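PDB 2WAN: pullulanase from Bacillus acidopullulyticus, which hydrolyses the alpha-1,6 links of pullulan and probably of related branched glucans, as a debranching glycoside hydrolase. Local coordinates for residues Ala398-Val401 against Asn402-Gly406; Asp559-Ser563 against Asp564-Ile568. One frame throughout, in Å; residues are numbered along the deposited sequence.

Contact 1: residues Ala398-Val401 against Asn402-Gly406; sequences AISV and NATRG. With ACT (acetate ion), chain P.
Ser-400 and Thr-404 each set their hydroxyl between the backbone N and the carbonyl carbon (chi1 60° and 59°), and this turns the two oxygens to each other. Ser-400 OG and Thr-404 OG1 meet tip to tip at 2.6 Å in a hydrogen bond. Either could be the donor. Two backbone bonds hold the same turn. Ala-403 N bonds to Ser-400 O at 2.9 Å and closes a type II beta turn, with Val-401 and Asn-402 at its corners. The N-H comes from above the carbonyl plane, not onto a lone pair. Ser-400 N bonds back to Arg-405 O at 2.9 Å, nearly straight at 165°, and joins the two arms that flank the turn. Ile-399 packs on Ala-403, CD1 to CB 3.8 Å. Arg-405 runs away from the turn, extended from CG to NE. Its NE gives a bond of 3.1 Å to acetate O, which lies at the guanidinium edge near its plane; a weak second bond comes from NH2. NH2 also gives a hydrogen bond to Gly-349 O, and Tyr-344 makes a cation-pi contact with the group. The acetate is probably from the crystallisation liquor. The chemistry is that of a tight polar turn: the buried Ser-400 is tied through N, O and OG to three different residues, while the arginine charge is shared among the acetate, the Gly-349 carbonyl and the Tyr-344 ring.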
ATOM      1  N   ALA A 398      12.615 -13.988  15.952  1.00 10.35           N
ATOM      2  CA  ALA A 398      12.129 -13.997  17.335  1.00 11.68           C
ATOM      3  C   ALA A 398      12.948 -12.947  18.111  1.00  9.36           C
ATOM      4  O   ALA A 398      13.976 -12.459  17.602  1.00 10.96           O
ATOM      5  CB  ALA A 398      12.289 -15.385  17.948  1.00  9.63           C
ATOM      6  N   ILE A 399      12.459 -12.577  19.291  1.00 10.35           N
ATOM      7  CA  ILE A 399      13.023 -11.468  20.075  1.00 11.34           C
ATOM      8  C   ILE A 399      12.979 -11.717  21.588  1.00 10.60           C
ATOM      9  O   ILE A 399      12.249 -12.584  22.073  1.00 11.27           O
ATOM     10  CB  ILE A 399      12.261 -10.137  19.798  1.00 10.56           C
ATOM     11  CG1 ILE A 399      10.741 -10.352  19.947  1.00 13.05           C
ATOM     12  CG2 ILE A 399      12.645  -9.542  18.436  1.00 13.16           C
ATOM     13  CD1 ILE A 399       9.883  -9.026  19.947  1.00 11.82           C
ATOM     14  N   SER A 400      13.757 -10.938  22.339  1.00 10.31           N
ATOM     15  CA  SER A 400      13.518 -10.826  23.764  1.00 10.53           C
ATOM     16  C   SER A 400      12.213 -10.051  23.928  1.00 11.89           C
ATOM     17  O   SER A 400      11.738  -9.431  22.959  1.00 12.24           O
ATOM     18  CB  SER A 400      14.657 -10.050  24.421  1.00 13.67           C
ATOM     19  OG  SER A 400      14.736  -8.750  23.868  1.00 13.39           O
ATOM     20  N   VAL A 401      11.655 -10.068  25.141  1.00 11.61           N
ATOM     21  CA  VAL A 401      10.465  -9.259  25.453  1.00 11.47           C
ATOM     22  C   VAL A 401      10.757  -7.807  25.075  1.00 14.26           C
ATOM     23  O   VAL A 401      11.826  -7.271  25.432  1.00 14.50           O
ATOM     24  CB  VAL A 401      10.073  -9.374  26.950  1.00 12.45           C
ATOM     25  CG1 VAL A 401       8.837  -8.514  27.273  1.00 12.87           C
ATOM     26  CG2 VAL A 401       9.775 -10.823  27.298  1.00 13.74           C
ATOM     27  N   ASN A 402       9.834  -7.184  24.331  1.00 13.17           N
ATOM     28  CA  ASN A 402       9.986  -5.784  23.870  1.00 14.86           C
ATOM     29  C   ASN A 402      11.129  -5.522  22.886  1.00 13.60           C
ATOM     30  O   ASN A 402      11.505  -4.357  22.631  1.00 12.48           O
ATOM     31  CB  ASN A 402      10.069  -4.805  25.052  1.00 13.05           C
ATOM     32  CG  ASN A 402       8.726  -4.593  25.742  1.00 15.50           C
ATOM     33  OD1 ASN A 402       8.667  -4.392  26.970  1.00 19.46           O
ATOM     34  ND2 ASN A 402       7.653  -4.604  24.965  1.00 11.80           N
ATOM     35  N   ALA A 403      11.691  -6.594  22.324  1.00 13.73           N
ATOM     36  CA  ALA A 403      12.705  -6.491  21.272  1.00 15.00           C
ATOM     37  C   ALA A 403      13.934  -5.676  21.670  1.00 15.29           C
ATOM     38  O   ALA A 403      14.438  -4.854  20.880  1.00 15.16           O
ATOM     39  CB  ALA A 403      12.085  -5.974  19.945  1.00 15.71           C
ATOM     40  N   THR A 404      14.412  -5.895  22.900  1.00 13.60           N
ATOM     41  CA  THR A 404      15.688  -5.324  23.308  1.00 15.55           C
ATOM     42  C   THR A 404      16.819  -6.024  22.525  1.00 13.84           C
ATOM     43  O   THR A 404      17.892  -5.440  22.295  1.00 14.62           O
ATOM     44  CB  THR A 404      15.930  -5.474  24.813  1.00 14.07           C
ATOM     45  OG1 THR A 404      15.916  -6.864  25.170  1.00 15.43           O
ATOM     46  CG2 THR A 404      14.842  -4.734  25.618  1.00 18.18           C
ATOM     47  N   ARG A 405      16.552  -7.268  22.114  1.00 13.50           N
ATOM     48  CA  ARG A 405      17.523  -8.133  21.451  1.00 11.34           C
ATOM     49  C   ARG A 405      16.802  -9.068  20.502  1.00 11.61           C
ATOM     50  O   ARG A 405      15.635  -9.384  20.720  1.00 12.97           O
ATOM     51  CB  ARG A 405      18.261  -9.014  22.479  1.00 13.08           C
ATOM     52  CG  ARG A 405      18.865  -8.229  23.621  1.00 11.82           C
ATOM     53  CD  ARG A 405      19.368  -9.104  24.790  1.00 13.16           C
ATOM     54  NE  ARG A 405      19.953  -8.173  25.770  1.00 17.04           N
ATOM     55  CZ  ARG A 405      20.580  -8.522  26.888  1.00 18.09           C
ATOM     56  NH1 ARG A 405      20.711  -9.798  27.216  1.00 12.51           N
ATOM     57  NH2 ARG A 405      21.078  -7.578  27.680  1.00 16.60           N
ATOM     58  N   GLY A 406      17.516  -9.514  19.468  1.00 10.95           N
ATOM     59  CA  GLY A 406      17.026 -10.584  18.588  1.00 10.07           C
ATOM     60  C   GLY A 406      17.269 -11.928  19.259  1.00 12.68           C
ATOM     61  O   GLY A 406      18.126 -12.027  20.142  1.00 12.88           O
TER
HETATM   62  C   ACT P1936      20.896  -4.412  25.803  1.00 41.33           C
HETATM   63  O   ACT P1936      19.814  -5.062  25.801  1.00 36.10           O
HETATM   64  OXT ACT P1936      21.191  -3.806  24.748  1.00 42.72           O
HETATM   65  CH3 ACT P1936      21.804  -4.343  26.996  1.00 39.70           C

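Contact 2: residues Asp559-Ser563 against Asp564-Ile568; sequences DVMVS and DFDKI
Asp-566 reaches back from the first turn of helix 564-568 to the loop before it. Its OD2 accepts Met-561 N at 2.7 Å, through the lone pair turned away from OD1. The same oxygen lies 3.4 Å from Val-560 CB, and the Val-560 and Asp-566 side chains run side by side in the same direction. Met-561 sits at the corner of a classic gamma turn, closed by Val-562 N to Val-560 O at 2.7 Å. Ser-563 is the N-cap. Its OG, held between the backbone N and the carbonyl carbon (chi1 68°), accepts Asp-566 N in a weak bond of 3.3 Å. Ser-563 O takes Lys-567 N at 3.1 Å, nearly in line with the carbonyl. This is the tight, inner part. Tyr-574 OH pairs with Ser-563 OG there, and Gln-571 N with Asp-566 OD1. With an alanine here instead of the aspartate, Met-561 N and Gln-571 N would probably lose their acceptors, and the gamma turn would be less firmly tied to the helix.

The other side is looser. The Met-561 and Val-562 side chains point away from the helix and are exposed. Lys-567 bends at chi3 (-71°) and lays CE 3.5 Å from Val-562 O. Helix 564-568 follows barrel strand 547-552. One flank meets strand 388-391, where Lys-567 NZ bonds to Thr-390 O and Asp-564 OD1 takes Val-392 N just beyond. Phe-565 stacks on Tyr-573 and meets Phe-602 of helix 597-614 edge-to-face.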
ATOM      1  N   ASP A 559       8.966   4.691  14.044  1.00 16.08           N
ATOM      2  CA  ASP A 559       9.698   5.954  14.132  1.00 18.41           C
ATOM      3  C   ASP A 559      10.951   5.819  13.286  1.00 17.55           C
ATOM      4  O   ASP A 559      11.250   4.738  12.736  1.00 16.74           O
ATOM      5  CB  ASP A 559      10.080   6.250  15.596  1.00 18.19           C
ATOM      6  CG  ASP A 559      10.265   7.746  15.888  1.00 22.76           C
ATOM      7  OD1 ASP A 559      10.282   8.581  14.953  1.00 23.33           O
ATOM      8  OD2 ASP A 559      10.377   8.071  17.082  1.00 27.52           O
ATOM      9  N   VAL A 560      11.680   6.927  13.192  1.00 17.23           N
ATOM     10  CA  VAL A 560      12.991   6.953  12.552  1.00 17.89           C
ATOM     11  C   VAL A 560      14.038   7.300  13.590  1.00 17.46           C
ATOM     12  O   VAL A 560      13.697   7.608  14.744  1.00 18.39           O
ATOM     13  CB  VAL A 560      13.043   7.973  11.398  1.00 18.48           C
ATOM     14  CG1 VAL A 560      12.193   7.474  10.246  1.00 18.65           C
ATOM     15  CG2 VAL A 560      12.590   9.354  11.885  1.00 18.57           C
ATOM     16  N   MET A 561      15.302   7.258  13.164  1.00 18.18           N
ATOM     17  CA  MET A 561      16.473   7.567  14.003  1.00 19.56           C
ATOM     18  C   MET A 561      16.760   6.519  15.091  1.00 19.52           C
ATOM     19  O   MET A 561      17.913   6.093  15.257  1.00 18.21           O
ATOM     20  CB  MET A 561      16.387   8.989  14.592  1.00 21.19           C
ATOM     21  CG  MET A 561      16.656  10.089  13.567  1.00 31.19           C
ATOM     22  SD  MET A 561      16.087  11.714  14.114  1.00 46.23           S
ATOM     23  CE  MET A 561      16.821  11.841  15.755  1.00 41.63           C
ATOM     24  N   VAL A 562      15.720   6.119  15.826  1.00 18.04           N
ATOM     25  CA  VAL A 562      15.811   5.073  16.852  1.00 17.76           C
ATOM     26  C   VAL A 562      15.446   3.684  16.296  1.00 16.71           C
ATOM     27  O   VAL A 562      15.526   2.668  17.011  1.00 16.04           O
ATOM     28  CB  VAL A 562      14.922   5.377  18.085  1.00 20.09           C
ATOM     29  CG1 VAL A 562      15.478   6.591  18.875  1.00 22.82           C
ATOM     30  CG2 VAL A 562      13.450   5.577  17.682  1.00 16.80           C
ATOM     31  N   SER A 563      15.056   3.655  15.027  1.00 17.00           N
ATOM     32  CA  SER A 563      14.695   2.404  14.353  1.00 15.81           C
ATOM     33  C   SER A 563      15.952   1.610  14.021  1.00 14.96           C
ATOM     34  O   SER A 563      17.007   2.186  13.788  1.00 14.57           O
ATOM     35  CB  SER A 563      13.889   2.694  13.081  1.00 15.54           C
ATOM     36  OG  SER A 563      14.648   3.333  12.068  1.00 15.94           O
ATOM     37  N   ASP A 564      15.848   0.286  14.019  1.00 16.38           N
ATOM     38  CA  ASP A 564      16.977  -0.559  13.615  1.00 15.45           C
ATOM     39  C   ASP A 564      17.506  -0.189  12.226  1.00 14.99           C
ATOM     40  O   ASP A 564      18.719  -0.147  12.018  1.00 14.26           O
ATOM     41  CB  ASP A 564      16.589  -2.037  13.693  1.00 15.50           C
ATOM     42  CG  ASP A 564      16.258  -2.462  15.112  1.00 16.29           C
ATOM     43  OD1 ASP A 564      17.057  -2.135  16.021  1.00 16.07           O
ATOM     44  OD2 ASP A 564      15.178  -3.062  15.336  1.00 17.93           O
ATOM     45  N   PHE A 565      16.602   0.135  11.298  1.00 13.40           N
ATOM     46  CA  PHE A 565      17.010   0.582   9.958  1.00 13.81           C
ATOM     47  C   PHE A 565      18.004   1.753  10.009  1.00 14.36           C
ATOM     48  O   PHE A 565      19.052   1.700   9.359  1.00 16.68           O
ATOM     49  CB  PHE A 565      15.790   0.994   9.115  1.00 13.91           C
ATOM     50  CG  PHE A 565      14.922  -0.173   8.649  1.00 15.98           C
ATOM     51  CD1 PHE A 565      15.483  -1.390   8.295  1.00 17.36           C
ATOM     52  CD2 PHE A 565      13.544  -0.008   8.509  1.00 23.79           C
ATOM     53  CE1 PHE A 565      14.690  -2.453   7.857  1.00 16.75           C
ATOM     54  CE2 PHE A 565      12.743  -1.054   8.067  1.00 24.92           C
ATOM     55  CZ  PHE A 565      13.320  -2.277   7.739  1.00 24.81           C
ATOM     56  N   ASP A 566      17.672   2.796  10.774  1.00 14.83           N
ATOM     57  CA  ASP A 566      18.480   4.023  10.813  1.00 16.76           C
ATOM     58  C   ASP A 566      19.762   3.830  11.596  1.00 17.53           C
ATOM     59  O   ASP A 566      20.746   4.533  11.348  1.00 18.70           O
ATOM     60  CB  ASP A 566      17.699   5.220  11.380  1.00 16.50           C
ATOM     61  CG  ASP A 566      17.039   6.064  10.287  1.00 12.69           C
ATOM     62  OD1 ASP A 566      17.333   5.833   9.091  1.00 13.51           O
ATOM     63  OD2 ASP A 566      16.210   6.938  10.630  1.00 15.43           O
ATOM     64  N   LYS A 567      19.759   2.869  12.524  1.00 15.46           N
ATOM     65  CA  LYS A 567      20.990   2.547  13.262  1.00 15.56           C
ATOM     66  C   LYS A 567      21.985   1.712  12.432  1.00 16.28           C
ATOM     67  O   LYS A 567      23.176   1.670  12.741  1.00 18.26           O
ATOM     68  CB  LYS A 567      20.669   1.893  14.621  1.00 13.21           C
ATOM     69  CG  LYS A 567      19.958   2.847  15.598  1.00 13.76           C
ATOM     70  CD  LYS A 567      19.722   2.239  16.993  1.00 15.87           C
ATOM     71  CE  LYS A 567      18.653   1.143  17.038  1.00 19.05           C
ATOM     72  NZ  LYS A 567      18.489   0.656  18.452  1.00 15.05           N
ATOM     73  N   ILE A 568      21.512   1.059  11.375  1.00 14.39           N
ATOM     74  CA  ILE A 568      22.374   0.205  10.555  1.00 14.57           C
ATOM     75  C   ILE A 568      22.828   0.922   9.278  1.00 16.17           C
ATOM     76  O   ILE A 568      24.018   0.903   8.949  1.00 17.25           O
ATOM     77  CB  ILE A 568      21.699  -1.167  10.249  1.00 14.33           C
ATOM     78  CG1 ILE A 568      21.362  -1.878  11.569  1.00 13.73           C
ATOM     79  CG2 ILE A 568      22.603  -2.058   9.345  1.00 14.69           C
ATOM     80  CD1 ILE A 568      20.500  -3.122  11.413  1.00 14.01           C
TER

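The centres of contacts 1 and 2 are 16 Å apart, and their nearest atoms about 6 Å, so they do not touch. Strand 388-391 relates them: contact 2 packs against it, and contact 1 lies in the loop that leaves it for strand 406-407. Both mark the boundary between the antiparallel sheet of the carbohydrate-binding module 48 region and the catalytic barrel. Contact 1 reaches across to Glu-499 and strand 511-513. Contact 2 stands in the long excursion after the third barrel strand, which probably corresponds to the position of domain B in alpha-amylase relatives. In such relatives the catalytic carboxylates follow later barrel strands, so probably neither contact supplies one. The acetate belongs to contact 1 alone.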